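Local coordinates for hypothetical protein Atu2327 (Agrobacterium tumefaciens, PDB 2O8I) that is probably an OHCU decarboxylase, an all-helical enzyme of ureide formation that removes the carboxyl group from 2-oxo-4-hydroxy-4-carboxy-5-ureidoimidazoline to give allantoin, at residues 115-120 with 147-152; 14-19 with 62-67; 55-60 with 111-116. All coordinates share one frame; numbering follows the deposited sequence.

Contact 1. Residues 115-120 with 147-152; sequences FIIAVK and TGQVEK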
loop_
_atom_site.group_PDB
_atom_site.type_symbol
_atom_site.label_atom_id
_atom_site.label_comp_id
_atom_site.label_asym_id
_atom_site.label_seq_id
_atom_site.Cartn_x
_atom_site.Cartn_y
_atom_site.Cartn_z
ATOM N N PHE A 115 4.800 -11.174 6.735
ATOM C CA PHE A 115 4.267 -11.159 8.077
ATOM C C PHE A 115 3.085 -10.200 8.073
ATOM O O PHE A 115 3.221 -9.000 7.809
ATOM C CB PHE A 115 5.348 -10.699 9.041
ATOM C CG PHE A 115 4.895 -10.624 10.463
ATOM C CD1 PHE A 115 4.510 -11.768 11.139
ATOM C CD2 PHE A 115 4.872 -9.388 11.137
ATOM C CE1 PHE A 115 4.073 -11.709 12.461
ATOM C CE2 PHE A 115 4.466 -9.309 12.478
ATOM C CZ PHE A 115 4.035 -10.478 13.142
ATOM N N ILE A 116 1.902 -10.743 8.317
ATOM C CA ILE A 116 0.689 -9.974 8.191
ATOM C C ILE A 116 0.086 -9.812 9.593
ATOM O O ILE A 116 -0.100 -10.801 10.359
ATOM C CB ILE A 116 -0.286 -10.696 7.296
ATOM C CG1 ILE A 116 0.253 -10.777 5.874
ATOM C CG2 ILE A 116 -1.679 -10.018 7.335
ATOM C CD1 ILE A 116 -0.523 -11.815 4.998
ATOM N N ILE A 117 -0.192 -8.558 9.943
ATOM C CA ILE A 117 -0.710 -8.288 11.261
ATOM C C ILE A 117 -1.542 -7.010 11.261
ATOM O O ILE A 117 -1.110 -5.999 10.724
ATOM C CB ILE A 117 0.441 -8.259 12.323
ATOM C CG1 ILE A 117 -0.161 -8.239 13.733
ATOM C CG2 ILE A 117 1.488 -7.149 12.037
ATOM C CD1 ILE A 117 0.883 -8.163 14.806
ATOM N N ALA A 118 -2.758 -7.081 11.806
ATOM C CA ALA A 118 -3.562 -5.881 12.044
ATOM C C ALA A 118 -2.869 -5.084 13.150
ATOM O O ALA A 118 -2.475 -5.634 14.181
ATOM C CB ALA A 118 -4.945 -6.242 12.464
ATOM N N VAL A 119 -2.759 -3.788 12.935
ATOM C CA VAL A 119 -1.831 -2.969 13.668
ATOM C C VAL A 119 -2.536 -1.823 14.433
ATOM O O VAL A 119 -1.905 -1.162 15.275
ATOM C CB VAL A 119 -0.783 -2.481 12.629
ATOM C CG1 VAL A 119 -0.530 -0.989 12.688
ATOM C CG2 VAL A 119 0.455 -3.359 12.645
ATOM N N LYS A 120 -3.831 -1.599 14.169
ATOM C CA LYS A 120 -4.596 -0.580 14.897
ATOM C C LYS A 120 -4.427 -0.780 16.403
ATOM O O LYS A 120 -4.637 -1.874 16.919
ATOM C CB LYS A 120 -6.091 -0.545 14.497
ATOM C CG LYS A 120 -6.932 0.407 15.363
ATOM C CD LYS A 120 -8.186 1.074 14.697
ATOM C CE LYS A 120 -7.906 1.868 13.380
ATOM N NZ LYS A 120 -6.783 2.869 13.480
ATOM N N THR A 147 -4.477 -15.668 7.636
ATOM C CA THR A 147 -5.787 -15.485 7.003
ATOM C C THR A 147 -6.755 -14.744 7.930
ATOM O O THR A 147 -7.575 -13.948 7.464
ATOM C CB THR A 147 -6.448 -16.835 6.542
ATOM O OG1 THR A 147 -6.574 -17.717 7.658
ATOM C CG2 THR A 147 -5.659 -17.504 5.430
ATOM N N GLY A 148 -6.656 -15.019 9.229
ATOM C CA GLY A 148 -7.462 -14.340 10.245
ATOM C C GLY A 148 -7.123 -12.862 10.262
ATOM O O GLY A 148 -8.005 -12.024 10.350
ATOM N N GLN A 149 -5.832 -12.549 10.155
ATOM C CA GLN A 149 -5.360 -11.185 10.199
ATOM C C GLN A 149 -5.764 -10.384 8.949
ATOM O O GLN A 149 -6.110 -9.214 9.047
ATOM C CB GLN A 149 -3.833 -11.149 10.406
ATOM C CG GLN A 149 -3.409 -11.559 11.831
ATOM C CD GLN A 149 -3.919 -10.625 12.927
ATOM O OE1 GLN A 149 -3.591 -9.426 12.979
ATOM N NE2 GLN A 149 -4.715 -11.162 13.801
ATOM N N VAL A 150 -5.696 -11.017 7.787
ATOM C CA VAL A 150 -6.104 -10.421 6.532
ATOM C C VAL A 150 -7.590 -9.992 6.616
ATOM O O VAL A 150 -7.997 -8.949 6.090
ATOM C CB VAL A 150 -5.850 -11.398 5.361
ATOM C CG1 VAL A 150 -6.808 -11.151 4.247
ATOM C CG2 VAL A 150 -4.457 -11.232 4.851
ATOM N N GLU A 151 -8.370 -10.750 7.354
ATOM C CA GLU A 151 -9.765 -10.459 7.469
ATOM C C GLU A 151 -10.266 -9.315 8.366
ATOM O O GLU A 151 -11.007 -8.450 7.891
ATOM C CB GLU A 151 -10.547 -11.715 7.922
ATOM C CG GLU A 151 -10.692 -12.820 6.891
ATOM C CD GLU A 151 -11.629 -13.981 7.343
ATOM O OE1 GLU A 151 -12.173 -13.969 8.493
ATOM O OE2 GLU A 151 -11.815 -14.930 6.534
ATOM N N LYS A 152 -9.890 -9.232 9.635
ATOM C CA LYS A 152 -9.122 -8.226 10.251
ATOM C C LYS A 152 -8.764 -6.924 9.626
ATOM O O LYS A 152 -9.385 -5.910 9.943
ATOM C CB LYS A 152 -8.283 -8.665 11.419
ATOM C CG LYS A 152 -8.953 -8.278 12.714
ATOM C CD LYS A 152 -7.926 -7.735 13.762
ATOM C CE LYS A 152 -8.570 -7.413 15.175
ATOM N NZ LYS A 152 -7.546 -6.968 16.200
#
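Gln-149 reaches off helix 139-161 and hooks onto the loop 115-120, where its carbonyl oxygen takes the backbone N-H of Ala-118. The chain leaves the helix with CG anti to the carbonyl carbon (chi1 -72°) and then folds at chi2, which carries the amide alongside Ile-117, the two side chains pointing the same way. Ala-118 N lies 2.8 Å from Gln-149 OE1, the N-H...O angle is 163°, and the donor sits in the plane of the side-chain carbonyl. The same oxygen is 3.5 Å from Ala-118 CB. Ile-116 slides past Gln-149 in the opposite direction, its CG2 resting 3.9 Å from Gln-149 CB.

The loop joins helices 94-111 and 124-135 of an all-helical fold; the corresponding loop in OHCU decarboxylases lies at the substrate pocket, and this one probably does too. With only one hydrogen bond across, apolar touching does the rest. Ile-116 CG2 meets Val-150 CG2 at 3.9 Å, the side chains crossing obliquely, and Leu-60 of helix 53-62 packs on Val-150. Ile-116 O, which lies against Gln-149 CG, is hydrogen-bonded to Arg-134, and this ties the loop to helix 124-135 as well.

Contact 2. Residues 14-19 with 62-67; sequences VFEHSP and AHPDLA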
loop_
_atom_site.group_PDB
_atom_site.type_symbol
_atom_site.label_atom_id
_atom_site.label_comp_id
_atom_site.label_asym_id
_atom_site.label_seq_id
_atom_site.Cartn_x
_atom_site.Cartn_y
_atom_site.Cartn_z
ATOM N N VAL A 14 -9.705 -4.051 -0.960
ATOM C CA VAL A 14 -9.836 -4.273 0.476
ATOM C C VAL A 14 -9.013 -5.517 0.865
ATOM O O VAL A 14 -8.413 -5.591 1.939
ATOM C CB VAL A 14 -11.355 -4.396 0.899
ATOM C CG1 VAL A 14 -11.519 -4.996 2.296
ATOM C CG2 VAL A 14 -12.039 -3.044 0.799
ATOM N N PHE A 15 -9.036 -6.510 -0.001
ATOM C CA PHE A 15 -8.075 -7.581 0.025
ATOM C C PHE A 15 -7.107 -7.140 -1.049
ATOM O O PHE A 15 -7.430 -7.077 -2.231
ATOM C CB PHE A 15 -8.743 -8.942 -0.299
ATOM C CG PHE A 15 -9.622 -9.452 0.808
ATOM C CD1 PHE A 15 -10.879 -8.919 1.022
ATOM C CD2 PHE A 15 -9.182 -10.408 1.667
ATOM C CE1 PHE A 15 -11.717 -9.368 2.083
ATOM C CE2 PHE A 15 -9.983 -10.861 2.724
ATOM C CZ PHE A 15 -11.263 -10.332 2.918
ATOM N N GLU A 16 -5.914 -6.801 -0.607
ATOM C CA GLU A 16 -4.940 -6.166 -1.427
ATOM C C GLU A 16 -4.683 -6.924 -2.729
ATOM O O GLU A 16 -4.556 -8.129 -2.706
ATOM C CB GLU A 16 -3.664 -6.014 -0.609
ATOM C CG GLU A 16 -2.751 -5.018 -1.221
ATOM C CD GLU A 16 -2.939 -3.652 -0.636
ATOM O OE1 GLU A 16 -3.584 -3.526 0.403
ATOM O OE2 GLU A 16 -2.407 -2.708 -1.183
ATOM N N HIS A 17 -4.628 -6.206 -3.856
ATOM C CA HIS A 17 -4.400 -6.802 -5.167
ATOM C C HIS A 17 -5.302 -8.009 -5.438
ATOM O O HIS A 17 -4.987 -8.839 -6.316
ATOM C CB HIS A 17 -2.916 -7.162 -5.383
ATOM C CG HIS A 17 -1.986 -5.988 -5.243
ATOM N ND1 HIS A 17 -1.187 -5.812 -4.141
ATOM C CD2 HIS A 17 -1.769 -4.909 -6.036
ATOM C CE1 HIS A 17 -0.511 -4.678 -4.256
ATOM N NE2 HIS A 17 -0.847 -4.108 -5.396
ATOM N N SER A 18 -6.447 -8.103 -4.746
ATOM C CA SER A 18 -7.345 -9.246 -4.962
ATOM C C SER A 18 -8.796 -8.886 -5.459
ATOM O O SER A 18 -9.817 -9.240 -4.818
ATOM C CB SER A 18 -7.303 -10.119 -3.718
ATOM O OG SER A 18 -5.945 -10.359 -3.400
ATOM N N PRO A 19 -8.878 -8.170 -6.620
ATOM C CA PRO A 19 -10.181 -7.756 -7.122
ATOM C C PRO A 19 -11.129 -8.934 -7.322
ATOM O O PRO A 19 -12.325 -8.747 -7.171
ATOM C CB PRO A 19 -9.853 -7.035 -8.454
ATOM C CG PRO A 19 -8.478 -7.492 -8.832
ATOM C CD PRO A 19 -7.792 -7.739 -7.529
ATOM N N ALA A 62 0.125 -11.416 -1.713
ATOM C CA ALA A 62 -0.018 -10.088 -2.338
ATOM C C ALA A 62 -0.059 -8.988 -1.272
ATOM O O ALA A 62 0.176 -7.818 -1.567
ATOM C CB ALA A 62 -1.283 -10.030 -3.214
ATOM N N HIS A 63 -0.372 -9.368 -0.037
ATOM C CA HIS A 63 -0.502 -8.411 1.030
ATOM C C HIS A 63 0.808 -7.639 1.331
ATOM O O HIS A 63 1.898 -8.209 1.324
ATOM C CB HIS A 63 -1.007 -9.119 2.264
ATOM C CG HIS A 63 -1.590 -8.200 3.271
ATOM N ND1 HIS A 63 -2.937 -7.942 3.341
ATOM C CD2 HIS A 63 -1.009 -7.445 4.233
ATOM C CE1 HIS A 63 -3.172 -7.087 4.323
ATOM N NE2 HIS A 63 -2.021 -6.776 4.886
ATOM N N PRO A 64 0.713 -6.313 1.533
ATOM C CA PRO A 64 1.948 -5.572 1.803
ATOM C C PRO A 64 2.570 -5.915 3.153
ATOM O O PRO A 64 1.850 -6.262 4.122
ATOM C CB PRO A 64 1.497 -4.106 1.813
ATOM C CG PRO A 64 0.037 -4.142 2.039
ATOM C CD PRO A 64 -0.467 -5.426 1.448
ATOM N N ASP A 65 3.896 -5.816 3.202
ATOM C CA ASP A 65 4.611 -5.984 4.454
ATOM C C ASP A 65 4.493 -4.732 5.338
ATOM O O ASP A 65 4.121 -3.635 4.890
ATOM C CB ASP A 65 6.072 -6.385 4.215
ATOM C CG ASP A 65 6.824 -5.381 3.378
ATOM O OD1 ASP A 65 6.444 -4.210 3.261
ATOM O OD2 ASP A 65 7.847 -5.758 2.829
ATOM N N LEU A 66 4.786 -4.930 6.607
ATOM C CA LEU A 66 4.678 -3.892 7.573
ATOM C C LEU A 66 5.429 -2.580 7.209
ATOM O O LEU A 66 4.861 -1.480 7.243
ATOM C CB LEU A 66 5.166 -4.488 8.871
ATOM C CG LEU A 66 4.705 -3.764 10.108
ATOM C CD1 LEU A 66 3.315 -3.287 9.953
ATOM C CD2 LEU A 66 4.805 -4.789 11.179
ATOM N N ALA A 67 6.689 -2.678 6.830
ATOM C CA ALA A 67 7.440 -1.457 6.427
ATOM C C ALA A 67 6.756 -0.695 5.314
ATOM O O ALA A 67 6.697 0.534 5.350
ATOM C CB ALA A 67 8.825 -1.783 6.063
HETATM O O HOH W 1 -5.262 -7.967 1.939
#
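Glu-16 and His-17 meet Ala-62, His-63 and Pro-64 in a small surface contact between two connections: the loop leading into helix 19-27 and the turn between helices 53-62 and 66-74. No direct hydrogen bond crosses it. Instead, a water lies 2.9 Å from Glu-16 N, whose proton it accepts, and 2.7 Å from His-63 ND1, in the plane of the imidazole at its edge. The Glu-16 side chain crosses Pro-64 at about a right angle. With CG anti to the backbone N (chi1 -163°) and the chain bent at chi2, its CG comes 3.5 Å from Pro-64 CD, and the carboxylate is carried on to a salt bridge with Arg-157. His-17 adds apolar touching, its CB 3.9 Å from Ala-62 CB.

Residues 15-18 form a type II turn, with His-17 at the third position in left-handed backbone geometry. Ser-18 OG donates to Glu-16 O at 2.7 Å, approaching from above the carbonyl plane. Beyond the contact, His-63 NE2 is hydrogen-bonded to Lys-69 NZ, and Ile-72 of the second subunit packs on Glu-16. Asp-65 is the N-cap of helix 66-74, its OD1 taking Gly-68 N. The sequence His-Pro-Asp-Leu, set at a break between two helices, is a hallmark of OHCU decarboxylases, and in relatives its histidine lies at the active site, so His-63 probably does too.

Contact 3. Residues 55-60 with 111-116; sequences ERLGVL and FGFPFI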
loop_
_atom_site.group_PDB
_atom_site.type_symbol
_atom_site.label_atom_id
_atom_site.label_comp_id
_atom_site.label_asym_id
_atom_site.label_seq_id
_atom_site.Cartn_x
_atom_site.Cartn_y
_atom_site.Cartn_z
ATOM N N GLU A 55 -5.840 -19.858 -3.980
ATOM C CA GLU A 55 -6.285 -18.475 -4.105
ATOM C C GLU A 55 -6.062 -17.704 -2.810
ATOM O O GLU A 55 -5.525 -16.592 -2.842
ATOM C CB GLU A 55 -7.746 -18.397 -4.583
ATOM C CG GLU A 55 -7.946 -18.830 -6.055
ATOM C CD GLU A 55 -9.437 -18.971 -6.441
ATOM O OE1 GLU A 55 -10.275 -19.276 -5.537
ATOM O OE2 GLU A 55 -9.767 -18.774 -7.646
ATOM N N ARG A 56 -6.427 -18.305 -1.681
ATOM C CA ARG A 56 -6.152 -17.734 -0.377
ATOM C C ARG A 56 -4.642 -17.507 -0.160
ATOM O O ARG A 56 -4.216 -16.453 0.362
ATOM C CB ARG A 56 -6.768 -18.593 0.719
ATOM C CG ARG A 56 -8.299 -18.564 0.667
ATOM C CD ARG A 56 -8.991 -19.789 1.319
ATOM N NE ARG A 56 -8.592 -20.004 2.713
ATOM C CZ ARG A 56 -9.000 -19.273 3.754
ATOM N NH1 ARG A 56 -9.838 -18.251 3.599
ATOM N NH2 ARG A 56 -8.547 -19.554 4.969
ATOM N N LEU A 57 -3.829 -18.464 -0.602
ATOM C CA LEU A 57 -2.370 -18.321 -0.513
ATOM C C LEU A 57 -1.885 -17.133 -1.355
ATOM O O LEU A 57 -0.963 -16.389 -0.932
ATOM C CB LEU A 57 -1.646 -19.607 -0.914
ATOM C CG LEU A 57 -0.120 -19.563 -0.761
ATOM C CD1 LEU A 57 0.286 -19.442 0.716
ATOM C CD2 LEU A 57 0.540 -20.806 -1.395
ATOM N N GLY A 58 -2.522 -16.941 -2.521
ATOM C CA GLY A 58 -2.260 -15.771 -3.372
ATOM C C GLY A 58 -2.572 -14.444 -2.677
ATOM O O GLY A 58 -1.882 -13.442 -2.866
ATOM N N VAL A 59 -3.602 -14.433 -1.842
ATOM C CA VAL A 59 -4.011 -13.202 -1.177
ATOM C C VAL A 59 -2.970 -12.856 -0.149
ATOM O O VAL A 59 -2.589 -11.696 -0.025
ATOM C CB VAL A 59 -5.399 -13.353 -0.506
ATOM C CG1 VAL A 59 -5.694 -12.213 0.445
ATOM C CG2 VAL A 59 -6.512 -13.534 -1.571
ATOM N N LEU A 60 -2.497 -13.861 0.580
ATOM C CA LEU A 60 -1.483 -13.643 1.620
ATOM C C LEU A 60 -0.230 -13.081 1.004
ATOM O O LEU A 60 0.366 -12.146 1.524
ATOM C CB LEU A 60 -1.148 -14.956 2.304
ATOM C CG LEU A 60 -1.864 -15.363 3.598
ATOM C CD1 LEU A 60 -3.239 -14.824 3.752
ATOM C CD2 LEU A 60 -1.872 -16.862 3.722
ATOM N N PHE A 111 7.887 -18.932 5.827
ATOM C CA PHE A 111 6.496 -19.267 5.472
ATOM C C PHE A 111 6.122 -19.076 4.013
ATOM O O PHE A 111 5.200 -19.727 3.523
ATOM C CB PHE A 111 5.510 -18.546 6.394
ATOM C CG PHE A 111 5.658 -18.945 7.821
ATOM C CD1 PHE A 111 5.306 -20.231 8.236
ATOM C CD2 PHE A 111 6.210 -18.076 8.743
ATOM C CE1 PHE A 111 5.482 -20.639 9.548
ATOM C CE2 PHE A 111 6.389 -18.470 10.065
ATOM C CZ PHE A 111 6.031 -19.762 10.463
ATOM N N GLY A 112 6.836 -18.190 3.319
ATOM C CA GLY A 112 6.614 -17.954 1.891
ATOM C C GLY A 112 5.549 -16.922 1.592
ATOM O O GLY A 112 4.982 -16.919 0.490
ATOM N N PHE A 113 5.253 -16.087 2.585
ATOM C CA PHE A 113 4.389 -14.915 2.440
ATOM C C PHE A 113 4.773 -13.925 3.535
ATOM O O PHE A 113 5.353 -14.339 4.547
ATOM C CB PHE A 113 2.880 -15.272 2.510
ATOM C CG PHE A 113 2.499 -16.232 3.625
ATOM C CD1 PHE A 113 2.327 -17.594 3.357
ATOM C CD2 PHE A 113 2.297 -15.773 4.940
ATOM C CE1 PHE A 113 1.971 -18.500 4.393
ATOM C CE2 PHE A 113 1.944 -16.670 5.986
ATOM C CZ PHE A 113 1.779 -18.031 5.714
ATOM N N PRO A 114 4.420 -12.635 3.376
ATOM C CA PRO A 114 4.838 -11.643 4.365
ATOM C C PRO A 114 4.233 -11.857 5.742
ATOM O O PRO A 114 3.259 -12.617 5.892
ATOM C CB PRO A 114 4.295 -10.338 3.801
ATOM C CG PRO A 114 4.096 -10.610 2.347
ATOM C CD PRO A 114 3.600 -12.020 2.329
ATOM N N PHE A 115 4.800 -11.174 6.735
ATOM C CA PHE A 115 4.267 -11.159 8.077
ATOM C C PHE A 115 3.085 -10.200 8.073
ATOM O O PHE A 115 3.221 -9.000 7.809
ATOM C CB PHE A 115 5.348 -10.699 9.041
ATOM C CG PHE A 115 4.895 -10.624 10.463
ATOM C CD1 PHE A 115 4.510 -11.768 11.139
ATOM C CD2 PHE A 115 4.872 -9.388 11.137
ATOM C CE1 PHE A 115 4.073 -11.709 12.461
ATOM C CE2 PHE A 115 4.466 -9.309 12.478
ATOM C CZ PHE A 115 4.035 -10.478 13.142
ATOM N N ILE A 116 1.902 -10.743 8.317
ATOM C CA ILE A 116 0.689 -9.974 8.191
ATOM C C ILE A 116 0.086 -9.812 9.593
ATOM O O ILE A 116 -0.100 -10.801 10.359
ATOM C CB ILE A 116 -0.286 -10.696 7.296
ATOM C CG1 ILE A 116 0.253 -10.777 5.874
ATOM C CG2 ILE A 116 -1.679 -10.018 7.335
ATOM C CD1 ILE A 116 -0.523 -11.815 4.998
#
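Leu-60 sets a methyl over the Phe-113 ring in a CH-pi contact: its CD2 stands 4.1 Å from the ring centroid and only 6° off the normal, squarely over the middle of the face. The opposite face is met, toward the rim, by CB of Phe-111. Phe-113 holds this pose with CG between its backbone N and carbonyl carbon (chi1 45°).

Two further apolar contacts join the side chains. Leu-57, one turn earlier on the helix, has CG anti to the backbone N, and its CD1 comes 3.8 Å from Phe-113 CD1, the two side chains crossing nearly at right angles. Separately, Leu-60 CG lies 4.0 Å from Ile-116 CD1.

The backbone meets the loop by touching alone, with no hydrogen bond between the two ranges: the Pro-114 ring comes up to Leu-60 O with its CD. Just outside, Arg-61 donates from NE to Gly-112 O, a polar tie beside the apolar contact. Gly-112 is the first residue to leave helix 94-111, with a positive phi of 87°, and the chain then runs extended beside helix 53-62. The result is a helix-to-loop seam in the all-helical fold of the OHCU decarboxylase family, with two leucines one turn apart packed on one phenylalanine.

Contacts 1 and 3 are buried and use successive parts of one loop, the connection from helix 94-111 to helix 124-135: its start lies on helix 53-62 and its continuation on helix 139-161, with Ile-116 touching both. Contact 2 lies at the surface, joining two connections. The chemistry follows: contact 3 has no hydrogen bond across its segments and is carried by apolar side chains, contact 1 adds a single direct hydrogen bond to apolar packing, and contact 2 combines van der Waals touching with a bridging water and a charged residue paired outside it. They also meet one another: Val-150 of contact 1 packs on Phe-15 and His-63 of contact 2, while Phe-15 also reaches Val-59 of contact 3.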